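Local atomic coordinates of ABC transporter, substrate binding protein (Aeropyrum pernix, PDB entry 3EAF), a protein that probably captures a small solute outside the cell and delivers it to an ABC transporter for uptake, as in related substrate-binding proteins. Residues 11-16 with 54-59; 18-23 with 206-211; 24-29 with 288-293. All blocks are in the same frame, centred on the assembly; numbering follows the deposited sequence.

Contact 1 of 3, residues 11-16 with 54-59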
loop_
_atom_site.group_PDB
_atom_site.type_symbol
_atom_site.label_atom_id
_atom_site.label_comp_id
_atom_site.label_asym_id
_atom_site.label_seq_id
_atom_site.Cartn_x
_atom_site.Cartn_y
_atom_site.Cartn_z
ATOM N N VAL A 11 -12.707 5.218 0.024
ATOM C CA VAL A 11 -11.696 5.626 -0.954
ATOM C C VAL A 11 -11.404 7.123 -0.924
ATOM O O VAL A 11 -12.210 7.918 -0.434
ATOM C CB VAL A 11 -12.073 5.192 -2.403
ATOM C CG1 VAL A 11 -12.078 3.668 -2.528
ATOM C CG2 VAL A 11 -13.423 5.781 -2.848
ATOM N N ASP A 12 -10.237 7.500 -1.442
ATOM C CA ASP A 12 -9.938 8.903 -1.684
ATOM C C ASP A 12 -9.890 9.152 -3.188
ATOM O O ASP A 12 -8.887 8.866 -3.841
ATOM C CB ASP A 12 -8.618 9.310 -1.017
ATOM C CG ASP A 12 -8.291 10.780 -1.220
ATOM O OD1 ASP A 12 -9.123 11.501 -1.816
ATOM O OD2 ASP A 12 -7.204 11.218 -0.783
ATOM N N GLU A 13 -10.979 9.689 -3.727
ATOM C CA GLU A 13 -11.071 9.976 -5.155
ATOM C C GLU A 13 -10.857 11.447 -5.507
ATOM O O GLU A 13 -10.631 11.782 -6.673
ATOM C CB GLU A 13 -12.424 9.512 -5.695
ATOM C CG GLU A 13 -12.585 8.000 -5.732
ATOM C CD GLU A 13 -13.916 7.569 -6.311
ATOM O OE1 GLU A 13 -14.902 8.329 -6.176
ATOM O OE2 GLU A 13 -13.981 6.467 -6.903
ATOM N N THR A 14 -10.917 12.319 -4.507
ATOM C CA THR A 14 -10.916 13.762 -4.761
ATOM C C THR A 14 -9.962 14.547 -3.857
ATOM O O THR A 14 -9.758 15.746 -4.066
ATOM C CB THR A 14 -12.342 14.359 -4.611
ATOM O OG1 THR A 14 -12.911 13.948 -3.357
ATOM C CG2 THR A 14 -13.244 13.912 -5.769
ATOM N N GLY A 15 -9.393 13.876 -2.858
ATOM C CA GLY A 15 -8.513 14.528 -1.880
ATOM C C GLY A 15 -7.023 14.473 -2.191
ATOM O O GLY A 15 -6.625 14.191 -3.326
ATOM N N PRO A 16 -6.178 14.738 -1.174
ATOM C CA PRO A 16 -4.732 14.900 -1.372
ATOM C C PRO A 16 -3.982 13.603 -1.703
ATOM O O PRO A 16 -2.806 13.660 -2.085
ATOM C CB PRO A 16 -4.262 15.460 -0.030
ATOM C CG PRO A 16 -5.240 14.906 0.954
ATOM C CD PRO A 16 -6.558 14.918 0.240
ATOM N N LYS A 54 -19.684 2.292 -1.852
ATOM C CA LYS A 54 -18.517 3.138 -2.073
ATOM C C LYS A 54 -18.720 4.537 -1.510
ATOM O O LYS A 54 -19.747 5.174 -1.757
ATOM C CB LYS A 54 -18.161 3.219 -3.556
ATOM C CG LYS A 54 -16.826 3.906 -3.814
ATOM C CD LYS A 54 -16.435 3.886 -5.285
ATOM C CE LYS A 54 -16.978 5.099 -6.011
ATOM N NZ LYS A 54 -16.407 5.196 -7.380
ATOM N N ARG A 55 -17.730 5.006 -0.758
ATOM C CA ARG A 55 -17.750 6.351 -0.185
ATOM C C ARG A 55 -16.403 7.042 -0.386
ATOM O O ARG A 55 -15.379 6.557 0.094
ATOM C CB ARG A 55 -18.090 6.283 1.308
ATOM C CG ARG A 55 -19.508 5.810 1.625
ATOM C CD ARG A 55 -20.536 6.858 1.231
ATOM N NE ARG A 55 -21.893 6.445 1.563
ATOM C CZ ARG A 55 -22.737 5.885 0.702
ATOM N NH1 ARG A 55 -22.367 5.668 -0.556
ATOM N NH2 ARG A 55 -23.961 5.552 1.100
ATOM N N ASP A 56 -16.406 8.158 -1.112
ATOM C CA ASP A 56 -15.207 8.991 -1.262
ATOM C C ASP A 56 -15.103 9.943 -0.075
ATOM O O ASP A 56 -15.872 10.902 0.042
ATOM C CB ASP A 56 -15.234 9.756 -2.592
ATOM C CG ASP A 56 -14.149 10.828 -2.696
ATOM O OD1 ASP A 56 -13.059 10.691 -2.092
ATOM O OD2 ASP A 56 -14.386 11.823 -3.410
ATOM N N TYR A 57 -14.143 9.676 0.805
ATOM C CA TYR A 57 -13.976 10.494 2.011
ATOM C C TYR A 57 -12.886 11.555 1.878
ATOM O O TYR A 57 -12.667 12.348 2.809
ATOM C CB TYR A 57 -13.765 9.610 3.247
ATOM C CG TYR A 57 -12.340 9.151 3.509
ATOM C CD1 TYR A 57 -11.654 9.575 4.652
ATOM C CD2 TYR A 57 -11.688 8.283 2.639
ATOM C CE1 TYR A 57 -10.354 9.152 4.914
ATOM C CE2 TYR A 57 -10.384 7.852 2.885
ATOM C CZ TYR A 57 -9.726 8.289 4.031
ATOM O OH TYR A 57 -8.444 7.864 4.293
ATOM N N ALA A 58 -12.210 11.559 0.724
ATOM C CA ALA A 58 -11.189 12.562 0.387
ATOM C C ALA A 58 -10.067 12.739 1.433
ATOM O O ALA A 58 -9.553 13.846 1.626
ATOM C CB ALA A 58 -11.862 13.924 0.058
ATOM N N TYR A 59 -9.705 11.640 2.099
ATOM C CA TYR A 59 -8.638 11.605 3.121
ATOM C C TYR A 59 -8.978 12.405 4.382
ATOM O O TYR A 59 -8.125 12.614 5.243
ATOM C CB TYR A 59 -7.297 12.068 2.534
ATOM C CG TYR A 59 -6.082 11.353 3.082
ATOM C CD1 TYR A 59 -5.896 9.991 2.867
ATOM C CD2 TYR A 59 -5.102 12.049 3.798
ATOM C CE1 TYR A 59 -4.765 9.328 3.355
ATOM C CE2 TYR A 59 -3.979 11.398 4.291
ATOM C CZ TYR A 59 -3.818 10.041 4.067
ATOM O OH TYR A 59 -2.700 9.408 4.554
HETATM O O HOH W 1 -15.961 11.463 -6.194
#
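Asp56 meets Glu13 and Thr14 through both oxygens of its carboxylate. The backbone N of Glu13 donates to Asp56 OD1 at 2.8 Å, from above the carboxylate plane. Ala58 N reaches the same oxygen from the opposite face, which makes an Asx turn. Asp56 OD2 takes the hydroxyl of Thr14 on its syn lone pair, with OG1 and OD2 2.6 Å apart. The carboxylate is thus held on both oxygens, and a water also donates to OD2.

Glu13 and Lys54 form a salt bridge. Lys54 NZ sits 2.8 Å from Glu13 OE2, on the syn lone pair, and the two side chains cross at about a right angle. Glu29 also pairs with Lys54 NZ, and Ser25 OG hydrogen-bonds Glu13 OE2.

Parallel strand pairing ends here. Val11 N donates to Arg55 O at 3.0 Å, and Tyr57 N donates to Val11 O at 2.9 Å. Strands 3-11 and 47-56 are neighbours in the parallel part of a Rossmann-like sheet, and helix 18-38 follows the first of them.

Asp12 OD1 accepts from Gly15 N, an Asx motif that curls the loop, while its OD2 bonds Thr17 OG1. The carboxylate also lies against Tyr59, with OD2 3.4 Å from Tyr59 CB.

Apolar contact is small. Pro16 CD touches Tyr59 CB at 3.7 Å, and Val11 CG2 lies 4.0 Å from Lys54 CG.

Contact 2 of 3, residues 18-23 with 206-211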
loop_
_atom_site.group_PDB
_atom_site.type_symbol
_atom_site.label_atom_id
_atom_site.label_comp_id
_atom_site.label_asym_id
_atom_site.label_seq_id
_atom_site.Cartn_x
_atom_site.Cartn_y
_atom_site.Cartn_z
ATOM N N SER A 18 -5.620 11.328 -3.799
ATOM C CA SER A 18 -6.358 10.826 -4.963
ATOM C C SER A 18 -5.452 10.577 -6.178
ATOM O O SER A 18 -5.849 9.876 -7.108
ATOM C CB SER A 18 -7.547 11.726 -5.324
ATOM O OG SER A 18 -7.146 13.064 -5.563
ATOM N N ASP A 19 -4.241 11.142 -6.160
ATOM C CA ASP A 19 -3.214 10.811 -7.156
ATOM C C ASP A 19 -3.024 9.285 -7.278
ATOM O O ASP A 19 -2.845 8.759 -8.383
ATOM C CB ASP A 19 -1.875 11.534 -6.875
ATOM C CG ASP A 19 -1.331 11.308 -5.449
ATOM O OD1 ASP A 19 -1.944 10.577 -4.639
ATOM O OD2 ASP A 19 -0.268 11.892 -5.133
ATOM N N VAL A 20 -3.095 8.589 -6.143
ATOM C CA VAL A 20 -3.011 7.121 -6.100
ATOM C C VAL A 20 -4.364 6.468 -5.745
ATOM O O VAL A 20 -4.590 5.278 -6.017
ATOM C CB VAL A 20 -1.888 6.641 -5.127
ATOM C CG1 VAL A 20 -0.511 7.053 -5.643
ATOM C CG2 VAL A 20 -2.101 7.180 -3.702
ATOM N N GLY A 21 -5.256 7.264 -5.152
ATOM C CA GLY A 21 -6.553 6.790 -4.668
ATOM C C GLY A 21 -7.577 6.453 -5.737
ATOM O O GLY A 21 -8.361 5.516 -5.577
ATOM N N LYS A 22 -7.580 7.225 -6.821
ATOM C CA LYS A 22 -8.497 6.991 -7.943
ATOM C C LYS A 22 -8.312 5.597 -8.543
ATOM O O LYS A 22 -9.278 4.866 -8.712
ATOM C CB LYS A 22 -8.315 8.050 -9.028
ATOM C CG LYS A 22 -8.866 9.429 -8.688
ATOM C CD LYS A 22 -8.568 10.396 -9.845
ATOM C CE LYS A 22 -9.003 11.818 -9.532
ATOM N NZ LYS A 22 -10.487 12.019 -9.688
ATOM N N GLY A 23 -7.062 5.238 -8.840
ATOM C CA GLY A 23 -6.727 3.922 -9.393
ATOM C C GLY A 23 -7.109 2.798 -8.446
ATOM O O GLY A 23 -7.695 1.799 -8.860
ATOM N N GLY A 206 8.559 9.663 1.943
ATOM C CA GLY A 206 7.431 8.940 2.524
ATOM C C GLY A 206 6.038 9.371 2.091
ATOM O O GLY A 206 5.054 8.889 2.645
ATOM N N ASN A 207 5.954 10.240 1.081
ATOM C CA ASN A 207 4.675 10.783 0.608
ATOM C C ASN A 207 4.168 10.084 -0.667
ATOM O O ASN A 207 4.818 9.169 -1.181
ATOM C CB ASN A 207 4.801 12.293 0.337
ATOM C CG ASN A 207 5.144 13.104 1.579
ATOM O OD1 ASN A 207 5.168 12.590 2.701
ATOM N ND2 ASN A 207 5.409 14.391 1.377
ATOM N N THR A 208 3.016 10.529 -1.175
ATOM C CA THR A 208 2.448 9.980 -2.408
ATOM C C THR A 208 3.178 10.515 -3.642
ATOM O O THR A 208 3.983 11.447 -3.540
ATOM C CB THR A 208 0.924 10.258 -2.536
ATOM O OG1 THR A 208 0.703 11.657 -2.753
ATOM C CG2 THR A 208 0.177 9.814 -1.277
ATOM N N ILE A 209 2.869 9.934 -4.802
ATOM C CA ILE A 209 3.579 10.204 -6.056
ATOM C C ILE A 209 3.697 11.686 -6.439
ATOM O O ILE A 209 4.676 12.072 -7.069
ATOM C CB ILE A 209 2.989 9.361 -7.248
ATOM C CG1 ILE A 209 3.897 9.440 -8.483
ATOM C CG2 ILE A 209 1.529 9.757 -7.551
ATOM C CD1 ILE A 209 3.579 8.425 -9.579
ATOM N N SER A 210 2.714 12.505 -6.065
ATOM C CA SER A 210 2.712 13.926 -6.431
ATOM C C SER A 210 3.917 14.673 -5.871
ATOM O O SER A 210 4.658 15.301 -6.617
ATOM C CB SER A 210 1.410 14.609 -5.990
ATOM O OG SER A 210 0.309 14.037 -6.675
ATOM N N SER A 211 4.116 14.608 -4.562
ATOM C CA SER A 211 5.259 15.289 -3.958
ATOM C C SER A 211 6.581 14.546 -4.178
ATOM O O SER A 211 7.617 15.186 -4.348
ATOM C CB SER A 211 5.019 15.577 -2.473
ATOM O OG SER A 211 4.764 14.392 -1.754
#
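Asp19 points its carboxylate at the start of helix 209-222, where OD2 meets Thr208, Ile209 and Ser210. Its CG lies between the backbone N and the carbonyl carbon (chi1 54°), a setting that carries CG toward Thr208 and Ser210.

Thr208 and Asp19 cross obliquely. The hydroxyl OG1 of Thr208 donates to Asp19 OD2 at 2.6 Å. It arrives on the syn lone pair, the side of the other carboxylate oxygen. Thr208 CB also lies near both oxygens.

Ser210 comes from the other side of the same oxygen. Its OG donates to Asp19 OD2 at 2.7 Å, on the anti side and 20° out of the carboxylate plane. The backbone N of Ser210 also approaches on the anti side and donates to OD2 at 3.2 Å. Ser210 therefore grips the oxygen with both its hydroxyl and its amide. Its OG sits beside its own backbone N (chi1 -63°), which lets the two donors converge. Ile209 CG2 also approaches the carboxylate, 3.7 Å from Asp19 OD2.

The apolar part is thinner. Val20 CG1 meets the same Ile209 methyl, CG2, at 3.9 Å. Val20 CG2 lies 4.2 Å from Thr208 CG2.

The contact joins the first turn of helix 18-38 to the first turn of helix 209-222. The strands before these helices, 3-11 and 202-205, belong to different sheets, so the contact bridges the two lobes expected of a periplasmic binding protein. Thr208 occupies the N-cap position of its helix, but its hydroxyl is given to Asp19 and makes no capping bond.

Three donors on one oxygen imply a carboxylate that is probably ionised. The N-terminal end of helix 209-222 would be likely to stabilise that negative charge further.

Contact 3 of 3, residues 24-29 with 288-293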
loop_
_atom_site.group_PDB
_atom_site.type_symbol
_atom_site.label_atom_id
_atom_site.label_comp_id
_atom_site.label_asym_id
_atom_site.label_seq_id
_atom_site.Cartn_x
_atom_site.Cartn_y
_atom_site.Cartn_z
ATOM N N TYR A 24 -6.789 2.965 -7.167
ATOM C CA TYR A 24 -7.170 1.986 -6.152
ATOM C C TYR A 24 -8.688 1.747 -6.149
ATOM O O TYR A 24 -9.143 0.600 -6.091
ATOM C CB TYR A 24 -6.708 2.472 -4.779
ATOM C CG TYR A 24 -7.107 1.617 -3.596
ATOM C CD1 TYR A 24 -6.258 0.615 -3.119
ATOM C CD2 TYR A 24 -8.305 1.846 -2.911
ATOM C CE1 TYR A 24 -6.599 -0.150 -2.016
ATOM C CE2 TYR A 24 -8.651 1.077 -1.800
ATOM C CZ TYR A 24 -7.794 0.085 -1.360
ATOM O OH TYR A 24 -8.131 -0.686 -0.261
ATOM N N SER A 25 -9.460 2.832 -6.195
ATOM C CA SER A 25 -10.928 2.733 -6.219
ATOM C C SER A 25 -11.429 1.975 -7.445
ATOM O O SER A 25 -12.301 1.112 -7.331
ATOM C CB SER A 25 -11.585 4.110 -6.169
ATOM O OG SER A 25 -12.990 3.947 -6.133
ATOM N N LEU A 26 -10.880 2.307 -8.612
ATOM C CA LEU A 26 -11.199 1.604 -9.844
ATOM C C LEU A 26 -10.903 0.107 -9.737
ATOM O O LEU A 26 -11.717 -0.716 -10.159
ATOM C CB LEU A 26 -10.451 2.218 -11.038
ATOM C CG LEU A 26 -10.544 1.516 -12.405
ATOM C CD1 LEU A 26 -11.996 1.300 -12.881
ATOM C CD2 LEU A 26 -9.742 2.280 -13.458
ATOM N N GLY A 27 -9.740 -0.243 -9.189
ATOM C CA GLY A 27 -9.366 -1.649 -9.032
ATOM C C GLY A 27 -10.259 -2.406 -8.071
ATOM O O GLY A 27 -10.590 -3.566 -8.305
ATOM N N ALA A 28 -10.642 -1.758 -6.976
ATOM C CA ALA A 28 -11.534 -2.377 -5.996
ATOM C C ALA A 28 -12.920 -2.645 -6.589
ATOM O O ALA A 28 -13.495 -3.709 -6.370
ATOM C CB ALA A 28 -11.646 -1.510 -4.733
ATOM N N GLU A 29 -13.440 -1.681 -7.346
ATOM C CA GLU A 29 -14.748 -1.820 -7.984
ATOM C C GLU A 29 -14.719 -2.896 -9.062
ATOM O O GLU A 29 -15.627 -3.724 -9.130
ATOM C CB GLU A 29 -15.233 -0.491 -8.555
ATOM C CG GLU A 29 -15.730 0.471 -7.492
ATOM C CD GLU A 29 -16.631 1.549 -8.072
ATOM O OE1 GLU A 29 -16.123 2.457 -8.761
ATOM O OE2 GLU A 29 -17.850 1.477 -7.837
ATOM N N LEU A 288 -0.487 -0.246 -11.517
ATOM C CA LEU A 288 -0.210 -0.677 -10.139
ATOM C C LEU A 288 -1.313 -0.304 -9.128
ATOM O O LEU A 288 -1.666 -1.106 -8.257
ATOM C CB LEU A 288 1.137 -0.113 -9.672
ATOM C CG LEU A 288 1.465 -0.265 -8.184
ATOM C CD1 LEU A 288 1.675 -1.739 -7.824
ATOM C CD2 LEU A 288 2.674 0.587 -7.808
ATOM N N ARG A 289 -1.858 0.906 -9.245
ATOM C CA ARG A 289 -2.875 1.379 -8.292
ATOM C C ARG A 289 -4.142 0.542 -8.397
ATOM O O ARG A 289 -4.745 0.177 -7.388
ATOM C CB ARG A 289 -3.184 2.866 -8.505
ATOM C CG ARG A 289 -1.959 3.797 -8.460
ATOM C CD ARG A 289 -0.993 3.417 -7.336
ATOM N NE ARG A 289 0.253 4.181 -7.392
ATOM C CZ ARG A 289 1.297 3.969 -6.603
ATOM N NH1 ARG A 289 1.265 3.001 -5.692
ATOM N NH2 ARG A 289 2.376 4.731 -6.725
ATOM N N VAL A 290 -4.526 0.232 -9.634
ATOM C CA VAL A 290 -5.625 -0.686 -9.918
ATOM C C VAL A 290 -5.361 -2.062 -9.292
ATOM O O VAL A 290 -6.251 -2.642 -8.666
ATOM C CB VAL A 290 -5.891 -0.792 -11.445
ATOM C CG1 VAL A 290 -7.011 -1.796 -11.752
ATOM C CG2 VAL A 290 -6.246 0.582 -12.021
ATOM N N VAL A 291 -4.140 -2.570 -9.439
ATOM C CA VAL A 291 -3.763 -3.831 -8.799
ATOM C C VAL A 291 -3.957 -3.761 -7.275
ATOM O O VAL A 291 -4.510 -4.677 -6.674
ATOM C CB VAL A 291 -2.304 -4.239 -9.138
ATOM C CG1 VAL A 291 -1.912 -5.516 -8.400
ATOM C CG2 VAL A 291 -2.125 -4.410 -10.651
ATOM N N GLN A 292 -3.523 -2.662 -6.663
ATOM C CA GLN A 292 -3.568 -2.510 -5.206
ATOM C C GLN A 292 -4.989 -2.567 -4.667
ATOM O O GLN A 292 -5.232 -3.156 -3.602
ATOM C CB GLN A 292 -2.853 -1.224 -4.764
ATOM C CG GLN A 292 -1.349 -1.292 -4.998
ATOM C CD GLN A 292 -0.606 -0.070 -4.530
ATOM O OE1 GLN A 292 -0.336 0.828 -5.312
ATOM N NE2 GLN A 292 -0.256 -0.035 -3.254
ATOM N N GLY A 293 -5.918 -1.972 -5.411
ATOM C CA GLY A 293 -7.345 -2.043 -5.081
ATOM C C GLY A 293 -7.925 -3.428 -5.294
ATOM O O GLY A 293 -8.632 -3.954 -4.435
#
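Tyr24 and Gly27 of helix 24-29 lie directly against Gly293 and Val290 of helix 288-293, and the axes of these short segments come within 6.3 Å at a crossing angle of -48°. The close approach uses glycine on both sides. A CB on Gly27 would clash with Val290 O, and one on Gly293 would clash with Tyr24 O. Instead, CA-H...O contacts link the backbones. Gly27 CA lies 3.3 Å from Val290 O, and Gly293 CA lies 3.4 Å from Tyr24 O. Tyr24 CA meets Arg289 O in the same way.

Tyr24 carries the main side-chain contact. With CG anti to the backbone N (chi1 176°), the ring lies on Gly293. Gly293 CA sits over one face, 3.9 Å from the ring centroid, in a CH-pi contact. Ring atom CE1 comes 3.7 Å from Gln292 O. The hydroxyl bonds Asn296 ND2, one turn further along the partner helix. An alanine in place of Tyr24 would probably leave Gly293 without its ring cover and Asn296 without this partner.

Val290 packs on the other end of the contact. Its CG1 lies 3.6 Å from Gly27 CA, and its CG2 meets Leu26 CD2 at 4.1 Å.

Around the pair, Ala28 of helix 18-38 rests on Leu9 of strand 3-11. Trp83 meets the Tyr24 ring edge-to-face. Val290 reaches Ile272 of helix 267-278, and thus touches both that helix and helix 18-38.

Contacts 2 and 3 use successive parts of helix 18-38, and contact 1 uses the loop that leads into it. The centres are 12 Å apart for contacts 1 and 2, and 13 Å for the other two pairs. Contact 1 joins contact 3 through a salt bridge, Lys54 NZ to Glu29 OE1 at 3.1 Å. Lys22 NZ lies 3.0 Å from Glu13 O and ties contact 2 to contact 1. Val20 CG1 of contact 2 packs on Arg289 NE of contact 3. Contacts 1 and 2 lie away from the magnesium site; for contact 3 the Tyr24 side chain is about 12 Å from that of Tyr341. Glycerol, probably from the crystallisation liquor, lies about 3 Å from the Tyr59 side chain and about 5 Å from that of Thr208, which may mark a pocket.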